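Local coordinates for protein ferredoxin-thioredoxin reductase variable chain, chloroplastic (Arabidopsis thaliana, PDB 7C2B) that probably serves as the variable subunit of ferredoxin-thioredoxin reductase, the enzyme that uses electrons from reduced ferredoxin to reduce thioredoxins, at residues V84-E89 with V96-H101. Sequence-based numbering, arbitrary orientation.
With NO3 (nitrate ion), chain J.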
ATOM      1  N   VAL B  84     -18.824  -4.392  -7.148  1.00 21.24           N
ATOM      2  CA  VAL B  84     -19.605  -5.274  -8.009  1.00 22.47           C
ATOM      3  C   VAL B  84     -20.442  -6.202  -7.140  1.00 24.13           C
ATOM      4  O   VAL B  84     -19.927  -6.811  -6.193  1.00 20.55           O
ATOM      5  CB  VAL B  84     -18.698  -6.079  -8.955  1.00 23.00           C
ATOM      6  CG1 VAL B  84     -19.532  -6.951  -9.876  1.00 22.84           C
ATOM      7  CG2 VAL B  84     -17.821  -5.137  -9.754  1.00 21.91           C
ATOM      8  N   GLN B  85     -21.729  -6.320  -7.473  1.00 22.69           N
ATOM      9  CA  GLN B  85     -22.634  -7.209  -6.753  1.00 22.59           C
ATOM     10  C   GLN B  85     -22.687  -8.563  -7.444  1.00 24.86           C
ATOM     11  O   GLN B  85     -22.911  -8.640  -8.656  1.00 25.95           O
ATOM     12  CB  GLN B  85     -24.039  -6.610  -6.666  1.00 26.75           C
ATOM     13  CG  GLN B  85     -25.070  -7.527  -6.002  1.00 27.18           C
ATOM     14  CD  GLN B  85     -26.386  -6.812  -5.757  1.00 30.33           C
ATOM     15  OE1 GLN B  85     -26.401  -5.664  -5.322  1.00 30.79           O
ATOM     16  NE2 GLN B  85     -27.494  -7.478  -6.058  1.00 32.51           N
ATOM     17  N   PHE B  86     -22.468  -9.624  -6.667  1.00 26.16           N
ATOM     18  CA  PHE B  86     -22.546 -10.997  -7.137  1.00 26.85           C
ATOM     19  C   PHE B  86     -23.594 -11.734  -6.321  1.00 27.68           C
ATOM     20  O   PHE B  86     -23.866 -11.382  -5.174  1.00 26.39           O
ATOM     21  CB  PHE B  86     -21.205 -11.736  -6.989  1.00 24.90           C
ATOM     22  CG  PHE B  86     -20.094 -11.172  -7.829  1.00 26.65           C
ATOM     23  CD1 PHE B  86     -19.926 -11.579  -9.144  1.00 25.98           C
ATOM     24  CD2 PHE B  86     -19.196 -10.256  -7.294  1.00 24.21           C
ATOM     25  CE1 PHE B  86     -18.902 -11.068  -9.921  1.00 28.65           C
ATOM     26  CE2 PHE B  86     -18.171  -9.743  -8.058  1.00 23.14           C
ATOM     27  CZ  PHE B  86     -18.018 -10.153  -9.379  1.00 25.68           C
ATOM     28  N   VAL B  87     -24.186 -12.756  -6.924  1.00 33.25           N
ATOM     29  CA  VAL B  87     -24.975 -13.749  -6.205  1.00 33.70           C
ATOM     30  C   VAL B  87     -24.414 -15.110  -6.576  1.00 38.22           C
ATOM     31  O   VAL B  87     -24.248 -15.407  -7.763  1.00 41.14           O
ATOM     32  CB  VAL B  87     -26.476 -13.674  -6.544  1.00 39.74           C
ATOM     33  CG1 VAL B  87     -27.268 -14.571  -5.590  1.00 39.10           C
ATOM     34  CG2 VAL B  87     -26.984 -12.240  -6.452  1.00 41.77           C
ATOM     35  N   LYS B  88     -24.090 -15.923  -5.571  1.00 35.72           N
ATOM     36  CA  LYS B  88     -23.527 -17.248  -5.801  1.00 38.62           C
ATOM     37  C   LYS B  88     -24.395 -18.301  -5.129  1.00 42.63           C
ATOM     38  O   LYS B  88     -24.715 -18.188  -3.939  1.00 39.42           O
ATOM     39  CB  LYS B  88     -22.093 -17.354  -5.280  1.00 41.06           C
ATOM     40  CG  LYS B  88     -21.400 -18.645  -5.693  1.00 46.42           C
ATOM     41  CD  LYS B  88     -20.228 -18.966  -4.782  1.00 43.54           C
ATOM     42  CE  LYS B  88     -19.852 -20.431  -4.879  1.00 42.63           C
ATOM     43  NZ  LYS B  88     -19.349 -20.768  -6.236  1.00 48.33           N
ATOM     44  N   GLU B  89     -24.774 -19.314  -5.902  1.00 45.12           N
ATOM     45  CA  GLU B  89     -25.552 -20.425  -5.378  1.00 51.24           C
ATOM     46  C   GLU B  89     -24.666 -21.311  -4.517  1.00 48.79           C
ATOM     47  O   GLU B  89     -23.599 -21.749  -4.953  1.00 48.01           O
ATOM     48  CB  GLU B  89     -26.151 -21.233  -6.529  1.00 53.14           C
ATOM     49  CG  GLU B  89     -27.565 -20.830  -6.902  1.00 52.68           C
ATOM     50  CD  GLU B  89     -28.540 -21.067  -5.772  1.00 56.39           C
ATOM     51  OE1 GLU B  89     -29.252 -20.112  -5.392  1.00 59.54           O
ATOM     52  OE2 GLU B  89     -28.585 -22.206  -5.252  1.00 57.61           O
ATOM     53  N   VAL B  96     -26.453 -16.596  -2.279  1.00 40.15           N
ATOM     54  CA  VAL B  96     -25.742 -15.743  -1.332  1.00 33.79           C
ATOM     55  C   VAL B  96     -25.263 -14.506  -2.083  1.00 33.41           C
ATOM     56  O   VAL B  96     -24.475 -14.614  -3.028  1.00 34.45           O
ATOM     57  CB  VAL B  96     -24.572 -16.480  -0.663  1.00 37.81           C
ATOM     58  CG1 VAL B  96     -23.742 -15.526   0.187  1.00 31.81           C
ATOM     59  CG2 VAL B  96     -25.105 -17.617   0.191  1.00 41.63           C
ATOM     60  N   LYS B  97     -25.752 -13.343  -1.671  1.00 33.46           N
ATOM     61  CA  LYS B  97     -25.409 -12.083  -2.311  1.00 30.88           C
ATOM     62  C   LYS B  97     -24.224 -11.453  -1.601  1.00 29.52           C
ATOM     63  O   LYS B  97     -24.160 -11.454  -0.367  1.00 28.30           O
ATOM     64  CB  LYS B  97     -26.609 -11.137  -2.275  1.00 31.91           C
ATOM     65  CG  LYS B  97     -26.325  -9.738  -2.773  1.00 33.48           C
ATOM     66  CD  LYS B  97     -27.580  -9.126  -3.376  1.00 39.75           C
ATOM     67  CE  LYS B  97     -28.590  -8.741  -2.324  1.00 40.12           C
ATOM     68  NZ  LYS B  97     -29.757  -8.026  -2.939  1.00 46.27           N
ATOM     69  N   PHE B  98     -23.277 -10.927  -2.380  1.00 24.20           N
ATOM     70  CA  PHE B  98     -22.122 -10.262  -1.796  1.00 22.18           C
ATOM     71  C   PHE B  98     -21.572  -9.242  -2.778  1.00 23.75           C
ATOM     72  O   PHE B  98     -21.945  -9.211  -3.953  1.00 25.86           O
ATOM     73  CB  PHE B  98     -21.020 -11.260  -1.385  1.00 24.81           C
ATOM     74  CG  PHE B  98     -20.400 -12.020  -2.538  1.00 23.72           C
ATOM     75  CD1 PHE B  98     -20.985 -13.184  -3.013  1.00 25.99           C
ATOM     76  CD2 PHE B  98     -19.213 -11.584  -3.126  1.00 22.39           C
ATOM     77  CE1 PHE B  98     -20.419 -13.896  -4.065  1.00 25.65           C
ATOM     78  CE2 PHE B  98     -18.644 -12.288  -4.181  1.00 24.15           C
ATOM     79  CZ  PHE B  98     -19.243 -13.452  -4.644  1.00 25.31           C
ATOM     80  N   PHE B  99     -20.680  -8.403  -2.272  1.00 22.43           N
ATOM     81  CA  PHE B  99     -19.987  -7.407  -3.070  1.00 23.46           C
ATOM     82  C   PHE B  99     -18.497  -7.700  -3.052  1.00 27.15           C
ATOM     83  O   PHE B  99     -17.968  -8.247  -2.080  1.00 25.59           O
ATOM     84  CB  PHE B  99     -20.250  -5.993  -2.535  1.00 25.61           C
ATOM     85  CG  PHE B  99     -21.712  -5.667  -2.411  1.00 31.03           C
ATOM     86  CD1 PHE B  99     -22.451  -5.298  -3.530  1.00 30.06           C
ATOM     87  CD2 PHE B  99     -22.354  -5.761  -1.186  1.00 31.36           C
ATOM     88  CE1 PHE B  99     -23.801  -5.012  -3.427  1.00 31.73           C
ATOM     89  CE2 PHE B  99     -23.716  -5.482  -1.076  1.00 35.37           C
ATOM     90  CZ  PHE B  99     -24.437  -5.106  -2.199  1.00 32.38           C
ATOM     91  N   THR B 100     -17.831  -7.340  -4.146  1.00 21.46           N
ATOM     92  CA  THR B 100     -16.385  -7.434  -4.255  1.00 20.84           C
ATOM     93  C   THR B 100     -15.907  -6.200  -5.005  1.00 21.14           C
ATOM     94  O   THR B 100     -16.544  -5.776  -5.971  1.00 21.42           O
ATOM     95  CB  THR B 100     -15.941  -8.717  -4.990  1.00 20.88           C
ATOM     96  OG1 THR B 100     -16.220  -9.872  -4.181  1.00 26.83           O
ATOM     97  CG2 THR B 100     -14.451  -8.681  -5.289  1.00 25.80           C
ATOM     98  N   HIS B 101     -14.806  -5.615  -4.546  1.00 19.18           N
ATOM     99  CA  HIS B 101     -14.198  -4.473  -5.220  1.00 19.55           C
ATOM    100  C   HIS B 101     -13.238  -4.945  -6.305  1.00 20.73           C
ATOM    101  O   HIS B 101     -12.379  -5.799  -6.052  1.00 18.54           O
ATOM    102  CB  HIS B 101     -13.463  -3.602  -4.201  1.00 19.12           C
ATOM    103  CG  HIS B 101     -14.374  -2.825  -3.304  1.00 19.84           C
ATOM    104  ND1 HIS B 101     -14.958  -3.363  -2.171  1.00 20.44           N
ATOM    105  CD2 HIS B 101     -14.784  -1.536  -3.363  1.00 24.90           C
ATOM    106  CE1 HIS B 101     -15.688  -2.437  -1.578  1.00 23.67           C
ATOM    107  NE2 HIS B 101     -15.603  -1.321  -2.283  1.00 23.67           N
TER
HETATM  108  N   NO3 J 207     -15.037   1.036   0.069  1.00 37.98           N
HETATM  109  O1  NO3 J 207     -14.191   1.613   0.818  1.00 35.63           O
HETATM  110  O2  NO3 J 207     -15.770   0.110   0.539  1.00 44.82           O
HETATM  111  O3  NO3 J 207     -15.150   1.386  -1.143  1.00 35.28           O
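F98 O is held by two contacts from the neighbouring strand: the amide N of F86 at 2.8 Å, in an almost straight bond (176° at the hydrogen), and the weaker CA-H of Q85, whose CA lies 3.5 Å from the same F98 O. F98 N returns the bond to F86 O, which makes F86 and F98 a hydrogen-bonded antiparallel pair. V84 with T100 and K88 with V96 repeat this two-bond pattern, so six backbone hydrogen bonds tie the strands.

On the face carrying F86, F98 and T100, the two phenylalanines set the packing. F98 has CG in the crowded position between its backbone N and carbonyl carbon (chi1 64°), which swings the ring across to its partner. F86 CB sits over one face of that ring, 3.5 Å from F98 CZ, in a CH-pi contact. The two ring planes are only modestly tilted from each other, but the rings are displaced so far that there is little true stacking. K88 CB meets the edge of the F98 ring at CE1, 4.0 Å away, while T100 CB packs obliquely against F86 CE2 at 3.9 Å.

On the other face, Q85 runs extended alongside F99, its amide turned 79° from the ring plane, and OE1 lies 3.3 Å from F99 CE1. OE1 also takes a weak hydrogen bond from K65 of the adjoining strand. The Q85 chain crosses K97 obliquely, NE2 resting 3.1 Å from K97 CD.

Beyond the paired residues, H101 donates weakly from NE2 to a nitrate ion that most likely came in with the crystallisation solution, and bonds through ND1 to an acidic side chain of another protein in the assembly. The whole is a twisted antiparallel beta hairpin, 82-90 with 94-102, at one border of the five-stranded sheet in this SH3-like domain.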